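Local coordinates for aminotransferase (Psychrobacter arcticus 273-4, PDB 3IF2), which binds pyridoxal 5'-phosphate and probably transfers amino groups between amino acids and keto acids, possibly as a valine-pyruvate transaminase, at the interface of chains A and B. Coordinates in Å, arbitrary orientation; residue numbers count along the deposited sequence, not the author numbering. Chains: chain A/B, Aminotransferase.

Contact 1: the interface of chains A and B. Residues chain A 49, 52-53, 56, 315; chain B 68, 73, 76-77.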
ATOM      1  N   ASN A  49      11.100 -22.460   0.231  1.00 31.29           N
ATOM      2  CA  ASN A  49      12.167 -21.490   0.081  1.00 31.28           C
ATOM      3  C   ASN A  49      13.222 -21.875  -0.955  1.00 33.32           C
ATOM      4  O   ASN A  49      13.795 -20.984  -1.616  1.00 34.29           O
ATOM      5  CB  ASN A  49      12.765 -21.170   1.445  1.00 30.83           C
ATOM      6  CG  ASN A  49      11.771 -20.420   2.342  1.00 30.21           C
ATOM      7  OD1 ASN A  49      10.895 -19.713   1.850  1.00 27.49           O
ATOM      8  ND2 ASN A  49      11.903 -20.594   3.657  1.00 29.72           N
ATOM      9  N   PHE A  52      11.544 -20.893  -4.211  1.00 32.09           N
ATOM     10  CA  PHE A  52      11.608 -19.452  -4.265  1.00 32.23           C
ATOM     11  C   PHE A  52      13.011 -18.945  -4.595  1.00 31.72           C
ATOM     12  O   PHE A  52      13.138 -18.062  -5.446  1.00 32.76           O
ATOM     13  CB  PHE A  52      11.092 -18.786  -2.966  1.00 32.24           C
ATOM     14  CG  PHE A  52       9.581 -18.914  -2.725  1.00 32.15           C
ATOM     15  CD1 PHE A  52       8.641 -19.084  -3.775  1.00 31.44           C
ATOM     16  CD2 PHE A  52       9.090 -18.734  -1.438  1.00 31.93           C
ATOM     17  CE1 PHE A  52       7.275 -19.173  -3.515  1.00 31.38           C
ATOM     18  CE2 PHE A  52       7.710 -18.805  -1.184  1.00 32.44           C
ATOM     19  CZ  PHE A  52       6.805 -19.025  -2.232  1.00 31.63           C
ATOM     20  N   LEU A  53      14.040 -19.501  -3.953  1.00 30.69           N
ATOM     21  CA  LEU A  53      15.431 -19.073  -4.205  1.00 31.12           C
ATOM     22  C   LEU A  53      15.846 -19.342  -5.639  1.00 31.56           C
ATOM     23  O   LEU A  53      16.474 -18.497  -6.267  1.00 32.69           O
ATOM     24  CB  LEU A  53      16.431 -19.742  -3.235  1.00 30.64           C
ATOM     25  CG  LEU A  53      17.864 -19.210  -3.215  1.00 29.72           C
ATOM     26  CD1 LEU A  53      17.916 -17.656  -3.194  1.00 28.84           C
ATOM     27  CD2 LEU A  53      18.631 -19.820  -2.066  1.00 28.59           C
ATOM     28  N   TYR A  56      14.066 -16.777  -7.884  1.00 28.72           N
ATOM     29  CA  TYR A  56      14.766 -15.508  -7.643  1.00 28.52           C
ATOM     30  C   TYR A  56      16.051 -15.380  -8.451  1.00 29.83           C
ATOM     31  O   TYR A  56      16.299 -14.337  -9.060  1.00 29.31           O
ATOM     32  CB  TYR A  56      15.111 -15.415  -6.160  1.00 28.56           C
ATOM     33  CG  TYR A  56      15.826 -14.170  -5.696  1.00 27.18           C
ATOM     34  CD1 TYR A  56      15.102 -13.066  -5.269  1.00 28.00           C
ATOM     35  CD2 TYR A  56      17.208 -14.119  -5.624  1.00 26.54           C
ATOM     36  CE1 TYR A  56      15.736 -11.917  -4.824  1.00 28.55           C
ATOM     37  CE2 TYR A  56      17.872 -12.969  -5.179  1.00 27.41           C
ATOM     38  CZ  TYR A  56      17.132 -11.864  -4.773  1.00 28.03           C
ATOM     39  OH  TYR A  56      17.760 -10.738  -4.297  1.00 27.81           O
ATOM     40  N   ILE A 315       8.095 -13.025  -8.794  1.00 37.38           N
ATOM     41  CA  ILE A 315       8.410 -14.398  -8.367  1.00 37.66           C
ATOM     42  C   ILE A 315       7.316 -15.372  -8.796  1.00 36.82           C
ATOM     43  O   ILE A 315       7.624 -16.427  -9.362  1.00 38.14           O
ATOM     44  CB  ILE A 315       8.632 -14.565  -6.806  1.00 38.60           C
ATOM     45  CG1 ILE A 315      10.081 -14.363  -6.392  1.00 39.41           C
ATOM     46  CG2 ILE A 315       8.375 -16.014  -6.354  1.00 39.06           C
ATOM     47  CD1 ILE A 315      10.638 -13.136  -6.811  1.00 40.43           C
TER
ATOM     48  N   ALA B  68      18.586 -22.712   3.404  1.00 48.17           N
ATOM     49  CA  ALA B  68      17.676 -21.794   2.687  1.00 46.88           C
ATOM     50  C   ALA B  68      17.838 -20.297   3.015  1.00 44.34           C
ATOM     51  O   ALA B  68      17.702 -19.455   2.122  1.00 45.42           O
ATOM     52  CB  ALA B  68      16.221 -22.247   2.935  1.00 47.46           C
ATOM     53  N   ILE B  73      15.509 -14.450   0.876  1.00 32.31           N
ATOM     54  CA  ILE B  73      14.469 -15.316   1.458  1.00 32.41           C
ATOM     55  C   ILE B  73      13.914 -14.811   2.779  1.00 33.13           C
ATOM     56  O   ILE B  73      12.707 -14.947   3.000  1.00 34.56           O
ATOM     57  CB  ILE B  73      14.938 -16.820   1.618  1.00 32.39           C
ATOM     58  CG1 ILE B  73      15.116 -17.453   0.235  1.00 33.06           C
ATOM     59  CG2 ILE B  73      13.961 -17.663   2.440  1.00 30.27           C
ATOM     60  CD1 ILE B  73      13.849 -17.457  -0.647  1.00 33.06           C
HETATM   61  N   MSE B  76      11.574 -11.822   1.922  1.00 34.07           N
HETATM   62  CA  MSE B  76      10.363 -12.402   1.304  1.00 33.60           C
HETATM   63  C   MSE B  76       9.402 -13.099   2.283  1.00 32.95           C
HETATM   64  O   MSE B  76       8.208 -12.840   2.282  1.00 32.26           O
HETATM   65  CB  MSE B  76      10.760 -13.528   0.318  1.00 33.75           C
HETATM   66  CG  MSE B  76      10.618 -13.198  -1.071  1.00 34.11           C
HETATM   67 SE   MSE B  76      11.354 -14.659  -2.096  0.75 31.96          SE
HETATM   68  CE  MSE B  76      13.075 -13.754  -2.272  1.00 30.54           C
ATOM     69  N   ALA B  77       9.971 -14.031   3.060  1.00 31.64           N
ATOM     70  CA  ALA B  77       9.226 -14.940   3.904  1.00 30.75           C
ATOM     71  C   ALA B  77       8.626 -14.409   5.168  1.00 30.66           C
ATOM     72  O   ALA B  77       7.897 -15.158   5.813  1.00 31.41           O
ATOM     73  CB  ALA B  77      10.071 -16.194   4.208  1.00 29.79           C
TER
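A:Asn49 and B:Ile73 meet where two helices pack in the two-fold symmetric dimer interface of a class I/II aminotransferase, a family of pyridoxal-phosphate enzymes that typically work as dimers with active sites beside the subunit boundary. Here helix 46-60 of chain A receives the short helix 71-77 of chain B, fastening that segment to the neighbouring subunit. B:Tyr79, two residues past the helix, is a cofactor-binding residue, so the anchorage may also help shape an active site at the boundary.

B:Ile73 has two separate branches, which suits it to fill two places at once. Its CG2 methyl sits almost squarely over the flat face of the A:Asn49 amide, 3.5 Å from the amide carbon CG. The methyl is nearly equidistant from the two polar ends, at 3.7 Å from OD1 and 3.8 Å from ND2, so it covers the face without competing for a hydrogen bond. The other branch, CG1-CD1, points in against helix 46-60, placing CD1 3.8 Å from CB of A:Phe52 and near the backbone O of A:Asn49. With CG1 opposite the carbonyl carbon (chi1 -68°), this arm is directed at the helix backbone while CG2 takes the amide. An alanine at B:Ile73 would lack both branches and would probably leave the A:Asn49 amide face uncovered and a gap beside A:Phe52 CB.

The small B:Ala68, in the loop ahead of the helix, lets the chain pass close to A:Asn49, their CB atoms 3.9 Å apart. One helical turn after A:Phe52, the A:Tyr56 ring meets the end of selenomethionine B:Met76. The long, unbranched chain suits this reach: a bend at chi3 (-96°) swings the methyl CE in above the ring plane, just outside the rim, 3.7 Å from CD1.

Contact 2: the interface of chains A and B. Residues chain A 76, 311; chain B 52, 56, 278-279, 282, 311.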
HETATM    1  N   MSE A  76      11.822  -4.382 -11.064  1.00 37.30           N
HETATM    2  CA  MSE A  76      12.276  -3.288 -10.159  1.00 36.13           C
HETATM    3  C   MSE A  76      12.212  -1.846 -10.729  1.00 35.52           C
HETATM    4  O   MSE A  76      11.843  -0.900 -10.029  1.00 34.34           O
HETATM    5  CB  MSE A  76      13.774  -3.467  -9.867  1.00 36.11           C
HETATM    6  CG  MSE A  76      14.123  -4.047  -8.574  1.00 36.38           C
HETATM    7 SE   MSE A  76      16.041  -4.275  -8.544  0.75 33.21          SE
HETATM    8  CE  MSE A  76      15.826  -6.111  -9.085  1.00 31.97           C
ATOM      9  N   PHE A 311       7.130  -7.123  -6.914  1.00 36.76           N
ATOM     10  CA  PHE A 311       8.121  -8.153  -6.818  1.00 37.71           C
ATOM     11  C   PHE A 311       7.563  -9.521  -6.454  1.00 37.35           C
ATOM     12  O   PHE A 311       8.137 -10.554  -6.860  1.00 36.42           O
ATOM     13  CB  PHE A 311       9.367  -7.758  -6.005  1.00 39.33           C
ATOM     14  CG  PHE A 311      10.592  -8.337  -6.612  1.00 41.78           C
ATOM     15  CD1 PHE A 311      11.200  -7.688  -7.709  1.00 43.42           C
ATOM     16  CD2 PHE A 311      11.035  -9.600  -6.248  1.00 43.30           C
ATOM     17  CE1 PHE A 311      12.293  -8.264  -8.378  1.00 44.64           C
ATOM     18  CE2 PHE A 311      12.138 -10.196  -6.898  1.00 44.41           C
ATOM     19  CZ  PHE A 311      12.760  -9.532  -7.972  1.00 44.70           C
TER
ATOM     20  N   PHE B  52      22.360  -2.486  -8.819  1.00 32.02           N
ATOM     21  CA  PHE B  52      21.165  -3.186  -8.336  1.00 32.52           C
ATOM     22  C   PHE B  52      21.197  -4.696  -8.605  1.00 32.09           C
ATOM     23  O   PHE B  52      20.786  -5.468  -7.742  1.00 30.70           O
ATOM     24  CB  PHE B  52      19.871  -2.583  -8.906  1.00 32.24           C
ATOM     25  CG  PHE B  52      19.570  -1.172  -8.459  1.00 31.91           C
ATOM     26  CD1 PHE B  52      20.053  -0.625  -7.246  1.00 31.71           C
ATOM     27  CD2 PHE B  52      18.667  -0.417  -9.205  1.00 32.53           C
ATOM     28  CE1 PHE B  52      19.704   0.664  -6.846  1.00 31.48           C
ATOM     29  CE2 PHE B  52      18.320   0.899  -8.807  1.00 32.35           C
ATOM     30  CZ  PHE B  52      18.833   1.422  -7.632  1.00 32.01           C
ATOM     31  N   TYR B  56      21.240  -7.471  -5.674  1.00 29.07           N
ATOM     32  CA  TYR B  56      20.223  -8.539  -5.823  1.00 29.35           C
ATOM     33  C   TYR B  56      20.783  -9.966  -5.709  1.00 30.36           C
ATOM     34  O   TYR B  56      20.251 -10.805  -4.975  1.00 29.39           O
ATOM     35  CB  TYR B  56      19.546  -8.382  -7.186  1.00 29.06           C
ATOM     36  CG  TYR B  56      18.445  -9.345  -7.486  1.00 27.42           C
ATOM     37  CD1 TYR B  56      17.150  -9.069  -7.086  1.00 27.62           C
ATOM     38  CD2 TYR B  56      18.684 -10.508  -8.214  1.00 27.04           C
ATOM     39  CE1 TYR B  56      16.107  -9.932  -7.391  1.00 27.77           C
ATOM     40  CE2 TYR B  56      17.641 -11.401  -8.525  1.00 27.16           C
ATOM     41  CZ  TYR B  56      16.351 -11.113  -8.105  1.00 26.46           C
ATOM     42  OH  TYR B  56      15.338 -11.978  -8.400  1.00 24.64           O
ATOM     43  N   GLY B 278      15.751   4.686  -9.216  1.00 34.45           N
ATOM     44  CA  GLY B 278      15.550   3.584 -10.152  1.00 33.64           C
ATOM     45  C   GLY B 278      14.790   2.354  -9.633  1.00 33.46           C
ATOM     46  O   GLY B 278      14.794   1.339 -10.309  1.00 33.33           O
ATOM     47  N   LEU B 279      14.093   2.431  -8.491  1.00 34.03           N
ATOM     48  CA  LEU B 279      13.351   1.279  -7.927  1.00 34.29           C
ATOM     49  C   LEU B 279      11.837   1.519  -7.770  1.00 35.74           C
ATOM     50  O   LEU B 279      11.245   1.116  -6.753  1.00 36.34           O
ATOM     51  CB  LEU B 279      13.997   0.865  -6.591  1.00 33.90           C
ATOM     52  CG  LEU B 279      15.431   0.314  -6.606  1.00 34.02           C
ATOM     53  CD1 LEU B 279      15.932   0.092  -5.191  1.00 33.37           C
ATOM     54  CD2 LEU B 279      15.522  -0.989  -7.421  1.00 32.70           C
HETATM   55  N   MSE B 282       9.336  -1.353  -6.738  1.00 33.62           N
HETATM   56  CA  MSE B 282       9.385  -1.787  -5.354  1.00 35.38           C
HETATM   57  C   MSE B 282       8.389  -1.084  -4.421  1.00 36.65           C
HETATM   58  O   MSE B 282       7.877  -1.719  -3.490  1.00 39.94           O
HETATM   59  CB  MSE B 282      10.797  -1.653  -4.818  1.00 35.97           C
HETATM   60  CG  MSE B 282      11.854  -2.469  -5.572  1.00 36.10           C
HETATM   61 SE   MSE B 282      11.452  -4.353  -5.783  0.75 34.96          SE
HETATM   62  CE  MSE B 282      13.295  -4.934  -5.692  1.00 36.57           C
ATOM     63  N   PHE B 311      10.839  -5.373  -0.048  1.00 39.55           N
ATOM     64  CA  PHE B 311      11.903  -5.756  -0.964  1.00 39.78           C
ATOM     65  C   PHE B 311      12.766  -4.600  -1.464  1.00 38.78           C
ATOM     66  O   PHE B 311      13.973  -4.780  -1.703  1.00 39.29           O
ATOM     67  CB  PHE B 311      11.477  -6.705  -2.077  1.00 41.94           C
ATOM     68  CG  PHE B 311      12.531  -7.700  -2.336  1.00 43.52           C
ATOM     69  CD1 PHE B 311      12.642  -8.820  -1.497  1.00 44.43           C
ATOM     70  CD2 PHE B 311      13.520  -7.445  -3.261  1.00 45.02           C
ATOM     71  CE1 PHE B 311      13.683  -9.729  -1.643  1.00 45.40           C
ATOM     72  CE2 PHE B 311      14.599  -8.341  -3.418  1.00 46.33           C
ATOM     73  CZ  PHE B 311      14.678  -9.492  -2.598  1.00 46.22           C
TER
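A:Met76, helical near the end of helix 71-77, brings its backbone carbonyl O to 3.3 Å from the carbonyl carbon C of B:Leu279, in the loop that enters the 3-10 helix 280-282 just after B:Gly278, whose positive phi (116°) is easily adopted without a side chain. This is another patch of the two-fold dimer interface, where helix 71-77 of chain A packs on segment 278-282 of chain B, shortly after the cofactor-binding B:Lys276.

From this close backbone approach the selenomethionine side chain of A:Met76 runs alongside B:Leu279, both pointing the same way. Its selenium SE, standing in for the natural sulfur, lies 3.5 Å from the leucine methyl CD2. That same methyl stands 3.6 Å above the ring plane of B:Phe52, toward the rim, so an aromatic face within chain B flanks the methyl, roughly at right angles to the selenium. Beyond the selenium, the methyl CE of A:Met76 approaches the B:Tyr56 ring from above its plane near the rim, 3.8 Å from CD1.

B:Tyr56 also receives A:Phe311. The two rings meet at their rims, with planes inclined by about 65°, and the phenylalanine CZ comes 3.4 Å from the tyrosine CE1. The phenol oxygen OH lies in the plane of the phenylalanine ring, 3.6 Å from CZ, at an edge where the C-H groups carry slight positive charge. The tyrosine CG is opposite its own backbone N (chi1 -177°), which carries the ring out from helix 46-61 to this meeting point.

B:Met282, also a selenomethionine, lies alongside A:Phe311, with its SE 3.9 Å from the ring atom CD1.

Contacts 1 and 2 lie about 15 Å apart, measured between the centres of their C-alpha atoms, and share helices 46-60 (46-61 in chain B), 71-77 and 311-321. Residues 52, 56 and 76 appear in both: contact 1 shows chain B's helix 71-77 on chain A, whereas contact 2 shows chain A's copy on chain B. Helix 311-321 serves both, through Ile315 in contact 1 and Phe311, from both chains, in contact 2. Each subunit thus both gives and receives the short helix, a reciprocal grip that connects the interface with the loop following Lys276, the lysine that in this family forms the Schiff base with pyridoxal phosphate.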